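Local coordinates for lovastatin nonaketide synthase, polyketide synthase component (Aspergillus terreus, PDB 7CPX), which builds the nonaketide precursor of lovastatin with its partner lovC, condensing nine malonyl units and processing the chain on its carrier domain, at residues Glu980-Gly989 with Gly1128-Arg1136; Gln990-Ile999 with Ile1022-Phe1033. The protein carries 2 engineered substitutions. All blocks are in the same frame, centred on the assembly; numbering follows the deposited sequence.

Both contacts lie in the dehydratase domain, with centres about 14 Å apart. Residues 980-989 run straight on into 990-999. Next come 1022-1033, and 1128-1136 close the order, so contact 2 falls between the two halves of contact 1 along the chain. Contact 2 stays within the predicted N-terminal hotdog fold. Contact 1 joins that fold to the predicted C-terminal one. Strands 986-987 and 990-992 are neighbours in a small antiparallel sheet that 1032-1033 completes. The contacts meet directly at His985, whose ND1 probably bonds to Val992 O. The predicted proton acceptor of the dehydratase is thus placed where the two hotdog folds come together.

Contact 1: Glu980-Gly989 with Gly1128-Arg1136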
loop_
_atom_site.group_PDB
_atom_site.type_symbol
_atom_site.label_atom_id
_atom_site.label_comp_id
_atom_site.label_asym_id
_atom_site.label_seq_id
_atom_site.Cartn_x
_atom_site.Cartn_y
_atom_site.Cartn_z
ATOM N N GLU A 980 2.797 -25.980 -1.523
ATOM C CA GLU A 980 2.621 -27.418 -1.346
ATOM C C GLU A 980 2.295 -27.777 0.098
ATOM O O GLU A 980 1.404 -28.594 0.358
ATOM C CB GLU A 980 3.883 -28.150 -1.804
ATOM C CG GLU A 980 5.148 -27.725 -1.068
ATOM C CD GLU A 980 6.401 -28.335 -1.665
ATOM O OE1 GLU A 980 6.287 -29.066 -2.670
ATOM O OE2 GLU A 980 7.500 -28.081 -1.129
ATOM N N TRP A 981 3.003 -27.175 1.053
ATOM C CA TRP A 981 2.825 -27.531 2.455
ATOM C C TRP A 981 1.534 -26.983 3.049
ATOM O O TRP A 981 1.061 -27.513 4.060
ATOM C CB TRP A 981 4.012 -27.028 3.277
ATOM C CG TRP A 981 4.237 -25.556 3.158
ATOM C CD1 TRP A 981 5.144 -24.930 2.361
ATOM C CD2 TRP A 981 3.541 -24.524 3.863
ATOM N NE1 TRP A 981 5.059 -23.570 2.523
ATOM C CE2 TRP A 981 4.082 -23.294 3.443
ATOM C CE3 TRP A 981 2.515 -24.518 4.810
ATOM C CZ2 TRP A 981 3.628 -22.075 3.933
ATOM C CZ3 TRP A 981 2.067 -23.307 5.294
ATOM C CH2 TRP A 981 2.622 -22.103 4.856
ATOM N N LEU A 982 0.952 -25.944 2.447
ATOM C CA LEU A 982 -0.213 -25.300 3.041
ATOM C C LEU A 982 -1.406 -26.238 3.148
ATOM O O LEU A 982 -2.321 -25.967 3.933
ATOM C CB LEU A 982 -0.593 -24.062 2.229
ATOM C CG LEU A 982 -1.780 -23.250 2.748
ATOM C CD1 LEU A 982 -1.598 -22.898 4.213
ATOM C CD2 LEU A 982 -1.948 -21.991 1.922
ATOM N N ASP A 983 -1.421 -27.331 2.384
ATOM C CA ASP A 983 -2.509 -28.294 2.499
ATOM C C ASP A 983 -2.530 -28.967 3.864
ATOM O O ASP A 983 -3.564 -29.521 4.253
ATOM C CB ASP A 983 -2.390 -29.356 1.404
ATOM C CG ASP A 983 -2.327 -28.757 0.014
ATOM O OD1 ASP A 983 -2.962 -27.705 -0.212
ATOM O OD2 ASP A 983 -1.644 -29.338 -0.855
ATOM N N GLY A 984 -1.417 -28.929 4.600
ATOM C CA GLY A 984 -1.340 -29.626 5.870
ATOM C C GLY A 984 -2.102 -28.965 6.997
ATOM O O GLY A 984 -2.463 -29.644 7.964
ATOM N N HIS A 985 -2.359 -27.660 6.897
ATOM C CA HIS A 985 -3.062 -26.928 7.951
ATOM C C HIS A 985 -4.545 -26.878 7.602
ATOM O O HIS A 985 -5.017 -26.024 6.848
ATOM C CB HIS A 985 -2.481 -25.532 8.121
ATOM C CG HIS A 985 -2.941 -24.838 9.365
ATOM N ND1 HIS A 985 -4.088 -24.074 9.411
ATOM C CD2 HIS A 985 -2.413 -24.798 10.610
ATOM C CE1 HIS A 985 -4.244 -23.591 10.630
ATOM N NE2 HIS A 985 -3.241 -24.015 11.376
ATOM N N ALA A 986 -5.289 -27.819 8.171
ATOM C CA ALA A 986 -6.728 -27.909 7.975
ATOM C C ALA A 986 -7.435 -27.763 9.314
ATOM O O ALA A 986 -7.046 -28.393 10.302
ATOM C CB ALA A 986 -7.103 -29.237 7.317
ATOM N N LEU A 987 -8.470 -26.929 9.342
ATOM C CA LEU A 987 -9.305 -26.749 10.521
ATOM C C LEU A 987 -10.744 -27.048 10.134
ATOM O O LEU A 987 -11.296 -26.406 9.234
ATOM C CB LEU A 987 -9.172 -25.330 11.077
ATOM C CG LEU A 987 -7.753 -24.924 11.478
ATOM C CD1 LEU A 987 -7.734 -23.509 12.017
ATOM C CD2 LEU A 987 -7.182 -25.886 12.503
ATOM N N GLN A 988 -11.349 -28.023 10.812
ATOM C CA GLN A 988 -12.704 -28.463 10.494
ATOM C C GLN A 988 -12.801 -28.900 9.034
ATOM O O GLN A 988 -13.804 -28.664 8.358
ATOM C CB GLN A 988 -13.723 -27.365 10.803
ATOM C CG GLN A 988 -13.668 -26.871 12.235
ATOM C CD GLN A 988 -14.709 -25.813 12.529
ATOM O OE1 GLN A 988 -15.378 -25.314 11.624
ATOM N NE2 GLN A 988 -14.856 -25.466 13.801
ATOM N N GLY A 989 -11.746 -29.541 8.545
ATOM C CA GLY A 989 -11.666 -30.008 7.172
ATOM C C GLY A 989 -11.170 -28.959 6.200
ATOM O O GLY A 989 -10.372 -29.262 5.311
ATOM N N GLY A 1128 -11.292 -30.995 15.399
ATOM C CA GLY A 1128 -11.284 -30.124 14.245
ATOM C C GLY A 1128 -9.909 -29.737 13.742
ATOM O O GLY A 1128 -9.807 -29.183 12.640
ATOM N N TYR A 1129 -8.853 -30.011 14.507
ATOM C CA TYR A 1129 -7.485 -29.692 14.096
ATOM C C TYR A 1129 -6.976 -30.806 13.185
ATOM O O TYR A 1129 -6.219 -31.690 13.592
ATOM C CB TYR A 1129 -6.579 -29.541 15.307
ATOM C CG TYR A 1129 -6.929 -28.434 16.269
ATOM C CD1 TYR A 1129 -7.900 -28.617 17.238
ATOM C CD2 TYR A 1129 -6.259 -27.222 16.236
ATOM C CE1 TYR A 1129 -8.213 -27.620 18.128
ATOM C CE2 TYR A 1129 -6.565 -26.216 17.125
ATOM C CZ TYR A 1129 -7.543 -26.421 18.070
ATOM O OH TYR A 1129 -7.855 -25.423 18.961
ATOM N N ASN A 1130 -7.400 -30.764 11.923
ATOM C CA ASN A 1130 -7.017 -31.808 10.985
ATOM C C ASN A 1130 -5.619 -31.549 10.437
ATOM O O ASN A 1130 -5.429 -31.464 9.220
ATOM C CB ASN A 1130 -8.029 -31.889 9.842
ATOM C CG ASN A 1130 -9.446 -32.087 10.337
ATOM O OD1 ASN A 1130 -10.339 -31.295 10.034
ATOM N ND2 ASN A 1130 -9.660 -33.146 11.108
ATOM N N TYR A 1131 -4.634 -31.423 11.325
ATOM C CA TYR A 1131 -3.264 -31.205 10.885
ATOM C C TYR A 1131 -2.769 -32.401 10.084
ATOM O O TYR A 1131 -3.143 -33.546 10.350
ATOM C CB TYR A 1131 -2.346 -30.966 12.083
ATOM C CG TYR A 1131 -2.621 -29.684 12.834
ATOM C CD1 TYR A 1131 -2.542 -28.455 12.200
ATOM C CD2 TYR A 1131 -2.942 -29.702 14.180
ATOM C CE1 TYR A 1131 -2.787 -27.285 12.882
ATOM C CE2 TYR A 1131 -3.184 -28.536 14.871
ATOM C CZ TYR A 1131 -3.108 -27.328 14.217
ATOM O OH TYR A 1131 -3.350 -26.158 14.901
ATOM N N SER A 1132 -1.917 -32.130 9.097
ATOM C CA SER A 1132 -1.437 -33.174 8.208
ATOM C C SER A 1132 -0.019 -32.857 7.758
ATOM O O SER A 1132 0.449 -31.720 7.856
ATOM C CB SER A 1132 -2.355 -33.334 6.991
ATOM O OG SER A 1132 -3.674 -33.665 7.388
ATOM N N LYS A 1133 0.650 -33.891 7.246
ATOM C CA LYS A 1133 2.004 -33.808 6.706
ATOM C C LYS A 1133 2.900 -32.877 7.520
ATOM O O LYS A 1133 3.249 -33.195 8.661
ATOM C CB LYS A 1133 1.963 -33.391 5.227
ATOM C CG LYS A 1133 0.986 -32.269 4.869
ATOM C CD LYS A 1133 0.844 -32.113 3.361
ATOM C CE LYS A 1133 2.136 -31.659 2.696
ATOM N NZ LYS A 1133 2.038 -31.714 1.212
ATOM N N ASP A 1134 3.290 -31.732 6.950
ATOM C CA ASP A 1134 4.298 -30.896 7.592
ATOM C C ASP A 1134 3.841 -30.396 8.955
ATOM O O ASP A 1134 4.677 -30.099 9.816
ATOM C CB ASP A 1134 4.649 -29.714 6.689
ATOM C CG ASP A 1134 5.271 -30.146 5.379
ATOM O OD1 ASP A 1134 5.435 -31.366 5.170
ATOM O OD2 ASP A 1134 5.596 -29.266 4.555
ATOM N N PHE A 1135 2.536 -30.291 9.175
ATOM C CA PHE A 1135 2.013 -29.798 10.440
ATOM C C PHE A 1135 1.852 -30.897 11.480
ATOM O O PHE A 1135 1.475 -30.603 12.619
ATOM C CB PHE A 1135 0.681 -29.081 10.207
ATOM C CG PHE A 1135 0.825 -27.793 9.451
ATOM C CD1 PHE A 1135 0.974 -27.795 8.076
ATOM C CD2 PHE A 1135 0.829 -26.581 10.115
ATOM C CE1 PHE A 1135 1.116 -26.613 7.377
ATOM C CE2 PHE A 1135 0.970 -25.395 9.424
ATOM C CZ PHE A 1135 1.117 -25.410 8.052
ATOM N N ARG A 1136 2.129 -32.148 11.118
ATOM C CA ARG A 1136 2.295 -33.231 12.077
ATOM C C ARG A 1136 3.764 -33.476 12.399
ATOM O O ARG A 1136 4.122 -34.567 12.855
ATOM C CB ARG A 1136 1.654 -34.514 11.551
ATOM C CG ARG A 1136 0.143 -34.460 11.427
ATOM C CD ARG A 1136 -0.397 -35.767 10.870
ATOM N NE ARG A 1136 -0.110 -36.893 11.754
ATOM C CZ ARG A 1136 -0.994 -37.475 12.554
ATOM N NH1 ARG A 1136 -2.258 -37.087 12.594
ATOM N NH2 ARG A 1136 -0.602 -38.480 13.332
#
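The backbone N-H of Gln988 makes a hydrogen bond to Gly1128 O, 2.7 Å from N to O. Gly1128 is the C-prime residue of the Schellman motif that ends helix 1117-1126. Beside it, the Asn1130 side chain reaches across, and its OD1 accepts Gly989 N in the carbonyl plane at 2.7 Å. Two weak backbone bonds continue the line, from Asn1130 N to Ala986 O and from Ser1132 N to Gly984 O.

Trp981, His985, Tyr1131 and Phe1135 form an aromatic cluster. His985 CB sits over the centre of the Phe1135 ring, 3.7 Å from its centroid, a CH-pi contact. The imidazole turns its edge to the same ring, offset, with planes 63° apart. With His985 CG anti to the backbone N (chi1 -167°), the imidazole stands beside Tyr1131. The two rings pair offset edge-to-face, planes 60° apart. Tyr1131 CE1 lies 3.4 Å from His985 CD2. Trp981 meets Phe1135 rim to rim. Asp1134 OD2 lies by Trp981 CB and is hydrogen-bonded to His1169 NE2.

The imidazole is thus flanked by the Tyr1131 and Phe1135 rings, with ND1 probably held by Val992 of the neighbouring strand. This is consistent with its predicted role as proton acceptor, near the predicted donor Asp1174.

Contact 2: Gln990-Ile999 with Ile1022-Phe1033; sequences QTVFPAAGYI and ILDMSIDKAVIF
This is a mostly apolar contact within the predicted N-terminal hotdog fold. A short antiparallel strand pair leads into a helix packed against a strand. Val992 and Ile1032 form a non-hydrogen-bonded pair, with their side chains side by side on one face. Two backbone bonds flank them. Phe1033 N donates to Thr991 O at 2.7 Å, and Phe993 N donates to Val1031 O at 3.0 Å. On the other face, the Phe1033 ring turns its edge to the Thr991 and Phe993 backbone. Its CE2 also touches Phe993 CB at 3.6 Å.

Pro994 then takes the N-cap position of the helix. Axes of 995-999 and 1025-1027 approach to 9.6 Å and run at 139° to each other. The extended Met1025 chain, CG anti to its backbone N (chi1 176°), carries CE to Tyr998 CB and SD to Ile999 CG1. Ile1027 CG1 bridges Ala995 CB, at 3.8 Å, and Tyr998 CD2, at 3.7 Å. The buried Tyr998 hydroxyl takes a weak bond from Val1031 N and is hydrogen-bonded to Ser1077 OG.

Strand 1057-1067 adds Phe1062 beside Met1025 and Ile1064 beside Tyr998. Helix 1170-1184 meets Ala996 and Ile999 through Leu1173. The start of helix 995-1012 thus packs on strands 1016-1027 and 1057-1067, as expected of a hotdog helix, and also meets helix 1170-1184 of the predicted C-terminal hotdog fold.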
loop_
_atom_site.group_PDB
_atom_site.type_symbol
_atom_site.label_atom_id
_atom_site.label_comp_id
_atom_site.label_asym_id
_atom_site.label_seq_id
_atom_site.Cartn_x
_atom_site.Cartn_y
_atom_site.Cartn_z
ATOM N N GLN A 990 -11.631 -27.721 6.355
ATOM C CA GLN A 990 -11.203 -26.647 5.471
ATOM C C GLN A 990 -9.725 -26.349 5.674
ATOM O O GLN A 990 -9.230 -26.313 6.804
ATOM C CB GLN A 990 -12.022 -25.383 5.730
ATOM C CG GLN A 990 -13.527 -25.575 5.655
ATOM C CD GLN A 990 -14.012 -25.918 4.262
ATOM O OE1 GLN A 990 -13.221 -26.045 3.327
ATOM N NE2 GLN A 990 -15.324 -26.066 4.114
ATOM N N THR A 991 -9.017 -26.133 4.570
ATOM C CA THR A 991 -7.633 -25.685 4.646
ATOM C C THR A 991 -7.610 -24.224 5.072
ATOM O O THR A 991 -8.225 -23.371 4.424
ATOM C CB THR A 991 -6.936 -25.868 3.302
ATOM O OG1 THR A 991 -6.981 -27.248 2.921
ATOM C CG2 THR A 991 -5.487 -25.419 3.389
ATOM N N VAL A 992 -6.907 -23.938 6.163
ATOM C CA VAL A 992 -6.885 -22.614 6.770
ATOM C C VAL A 992 -5.443 -22.145 6.849
ATOM O O VAL A 992 -4.557 -22.909 7.252
ATOM C CB VAL A 992 -7.530 -22.623 8.167
ATOM C CG1 VAL A 992 -7.493 -21.233 8.774
ATOM C CG2 VAL A 992 -8.954 -23.140 8.085
ATOM N N PHE A 993 -5.209 -20.899 6.468
ATOM C CA PHE A 993 -3.870 -20.343 6.547
ATOM C C PHE A 993 -3.451 -20.263 8.009
ATOM O O PHE A 993 -4.160 -19.640 8.814
ATOM C CB PHE A 993 -3.816 -18.962 5.903
ATOM C CG PHE A 993 -2.421 -18.480 5.627
ATOM C CD1 PHE A 993 -1.732 -18.919 4.511
ATOM C CD2 PHE A 993 -1.798 -17.591 6.482
ATOM C CE1 PHE A 993 -0.449 -18.482 4.254
ATOM C CE2 PHE A 993 -0.517 -17.149 6.232
ATOM C CZ PHE A 993 0.160 -17.595 5.115
ATOM N N PRO A 994 -2.330 -20.866 8.399
ATOM C CA PRO A 994 -1.967 -20.886 9.818
ATOM C C PRO A 994 -1.695 -19.491 10.354
ATOM O O PRO A 994 -1.227 -18.603 9.639
ATOM C CB PRO A 994 -0.701 -21.751 9.849
ATOM C CG PRO A 994 -0.140 -21.648 8.479
ATOM C CD PRO A 994 -1.315 -21.531 7.565
ATOM N N ALA A 995 -1.998 -19.306 11.641
ATOM C CA ALA A 995 -1.549 -18.102 12.330
ATOM C C ALA A 995 -0.031 -18.030 12.324
ATOM O O ALA A 995 0.553 -16.948 12.178
ATOM C CB ALA A 995 -2.085 -18.086 13.758
ATOM N N ALA A 996 0.625 -19.180 12.485
ATOM C CA ALA A 996 2.059 -19.248 12.250
ATOM C C ALA A 996 2.403 -18.758 10.854
ATOM O O ALA A 996 3.482 -18.198 10.642
ATOM C CB ALA A 996 2.553 -20.679 12.444
ATOM N N GLY A 997 1.502 -18.954 9.892
ATOM C CA GLY A 997 1.725 -18.407 8.566
ATOM C C GLY A 997 1.789 -16.893 8.577
ATOM O O GLY A 997 2.684 -16.294 7.978
ATOM N N TYR A 998 0.846 -16.253 9.274
ATOM C CA TYR A 998 0.879 -14.798 9.393
ATOM C C TYR A 998 2.146 -14.342 10.101
ATOM O O TYR A 998 2.756 -13.335 9.723
ATOM C CB TYR A 998 -0.351 -14.298 10.154
ATOM C CG TYR A 998 -1.677 -14.688 9.542
ATOM C CD1 TYR A 998 -1.950 -14.449 8.205
ATOM C CD2 TYR A 998 -2.658 -15.296 10.308
ATOM C CE1 TYR A 998 -3.164 -14.804 7.651
ATOM C CE2 TYR A 998 -3.868 -15.656 9.764
ATOM C CZ TYR A 998 -4.119 -15.409 8.437
ATOM O OH TYR A 998 -5.332 -15.769 7.898
ATOM N N ILE A 999 2.553 -15.068 11.143
ATOM C CA ILE A 999 3.751 -14.695 11.886
ATOM C C ILE A 999 4.985 -14.790 10.998
ATOM O O ILE A 999 5.845 -13.900 11.007
ATOM C CB ILE A 999 3.881 -15.571 13.142
ATOM C CG1 ILE A 999 2.845 -15.138 14.175
ATOM C CG2 ILE A 999 5.279 -15.469 13.715
ATOM C CD1 ILE A 999 2.559 -16.167 15.221
ATOM N N ILE A 1022 7.729 -9.844 17.592
ATOM C CA ILE A 1022 6.403 -9.500 17.100
ATOM C C ILE A 1022 5.532 -9.225 18.314
ATOM O O ILE A 1022 5.286 -10.127 19.120
ATOM C CB ILE A 1022 5.804 -10.615 16.232
ATOM C CG1 ILE A 1022 6.464 -10.617 14.856
ATOM C CG2 ILE A 1022 4.308 -10.424 16.102
ATOM C CD1 ILE A 1022 6.089 -11.795 14.001
ATOM N N LEU A 1023 5.049 -7.994 18.426
ATOM C CA LEU A 1023 4.374 -7.505 19.617
ATOM C C LEU A 1023 2.892 -7.288 19.347
ATOM O O LEU A 1023 2.503 -6.849 18.257
ATOM C CB LEU A 1023 5.003 -6.193 20.093
ATOM C CG LEU A 1023 6.511 -6.219 20.343
ATOM C CD1 LEU A 1023 7.035 -4.817 20.598
ATOM C CD2 LEU A 1023 6.838 -7.128 21.511
ATOM N N ASP A 1024 2.072 -7.609 20.347
ATOM C CA ASP A 1024 0.636 -7.330 20.315
ATOM C C ASP A 1024 0.006 -7.821 19.019
ATOM O O ASP A 1024 -0.901 -7.189 18.472
ATOM C CB ASP A 1024 0.369 -5.836 20.513
ATOM C CG ASP A 1024 -1.091 -5.535 20.791
ATOM O OD1 ASP A 1024 -1.895 -6.489 20.856
ATOM O OD2 ASP A 1024 -1.437 -4.344 20.945
ATOM N N MET A 1025 0.483 -8.953 18.514
ATOM C CA MET A 1025 -0.060 -9.491 17.278
ATOM C C MET A 1025 -1.449 -10.065 17.513
ATOM O O MET A 1025 -1.715 -10.695 18.540
ATOM C CB MET A 1025 0.856 -10.566 16.707
ATOM C CG MET A 1025 0.290 -11.237 15.471
ATOM S SD MET A 1025 1.533 -12.124 14.523
ATOM C CE MET A 1025 0.562 -12.662 13.119
ATOM N N SER A 1026 -2.336 -9.844 16.548
ATOM C CA SER A 1026 -3.709 -10.315 16.624
ATOM C C SER A 1026 -4.100 -10.926 15.290
ATOM O O SER A 1026 -3.896 -10.312 14.240
ATOM C CB SER A 1026 -4.665 -9.173 16.979
ATOM O OG SER A 1026 -6.007 -9.623 17.013
ATOM N N ILE A 1027 -4.657 -12.130 15.337
ATOM C CA ILE A 1027 -5.215 -12.793 14.165
ATOM C C ILE A 1027 -6.716 -12.542 14.189
ATOM O O ILE A 1027 -7.444 -13.139 14.989
ATOM C CB ILE A 1027 -4.894 -14.292 14.153
ATOM C CG1 ILE A 1027 -3.405 -14.525 13.881
ATOM C CG2 ILE A 1027 -5.730 -15.000 13.107
ATOM C CD1 ILE A 1027 -2.506 -14.201 15.048
ATOM N N ASP A 1028 -7.185 -11.660 13.308
ATOM C CA ASP A 1028 -8.570 -11.213 13.343
ATOM C C ASP A 1028 -9.507 -12.136 12.574
ATOM O O ASP A 1028 -10.619 -12.412 13.037
ATOM C CB ASP A 1028 -8.673 -9.794 12.782
ATOM C CG ASP A 1028 -7.850 -8.796 13.572
ATOM O OD1 ASP A 1028 -6.605 -8.875 13.517
ATOM O OD2 ASP A 1028 -8.448 -7.933 14.250
ATOM N N LYS A 1029 -9.084 -12.622 11.409
ATOM C CA LYS A 1029 -9.934 -13.454 10.562
ATOM C C LYS A 1029 -9.082 -14.555 9.953
ATOM O O LYS A 1029 -8.184 -14.280 9.152
ATOM C CB LYS A 1029 -10.606 -12.624 9.469
ATOM C CG LYS A 1029 -11.524 -13.430 8.568
ATOM C CD LYS A 1029 -12.325 -12.532 7.644
ATOM C CE LYS A 1029 -13.337 -13.326 6.837
ATOM N NZ LYS A 1029 -14.231 -12.452 6.029
ATOM N N ALA A 1030 -9.363 -15.798 10.332
ATOM C CA ALA A 1030 -8.675 -16.931 9.733
ATOM C C ALA A 1030 -9.033 -17.035 8.257
ATOM O O ALA A 1030 -10.203 -16.932 7.879
ATOM C CB ALA A 1030 -9.045 -18.219 10.462
ATOM N N VAL A 1031 -8.018 -17.240 7.424
ATOM C CA VAL A 1031 -8.217 -17.367 5.984
ATOM C C VAL A 1031 -8.648 -18.799 5.691
ATOM O O VAL A 1031 -7.861 -19.737 5.836
ATOM C CB VAL A 1031 -6.949 -16.997 5.208
ATOM C CG1 VAL A 1031 -6.959 -17.643 3.837
ATOM C CG2 VAL A 1031 -6.843 -15.494 5.069
ATOM N N ILE A 1032 -9.896 -18.967 5.273
ATOM C CA ILE A 1032 -10.435 -20.277 4.935
ATOM C C ILE A 1032 -10.309 -20.479 3.432
ATOM O O ILE A 1032 -10.804 -19.667 2.643
ATOM C CB ILE A 1032 -11.900 -20.404 5.382
ATOM C CG1 ILE A 1032 -12.067 -19.949 6.836
ATOM C CG2 ILE A 1032 -12.379 -21.837 5.215
ATOM C CD1 ILE A 1032 -11.211 -20.704 7.826
ATOM N N PHE A 1033 -9.647 -21.561 3.035
ATOM C CA PHE A 1033 -9.487 -21.914 1.630
ATOM C C PHE A 1033 -10.587 -22.901 1.258
ATOM O O PHE A 1033 -10.637 -24.015 1.787
ATOM C CB PHE A 1033 -8.107 -22.510 1.370
ATOM C CG PHE A 1033 -6.978 -21.557 1.629
ATOM C CD1 PHE A 1033 -6.617 -20.618 0.682
ATOM C CD2 PHE A 1033 -6.276 -21.605 2.817
ATOM C CE1 PHE A 1033 -5.580 -19.741 0.915
ATOM C CE2 PHE A 1033 -5.236 -20.732 3.059
ATOM C CZ PHE A 1033 -4.887 -19.796 2.106
#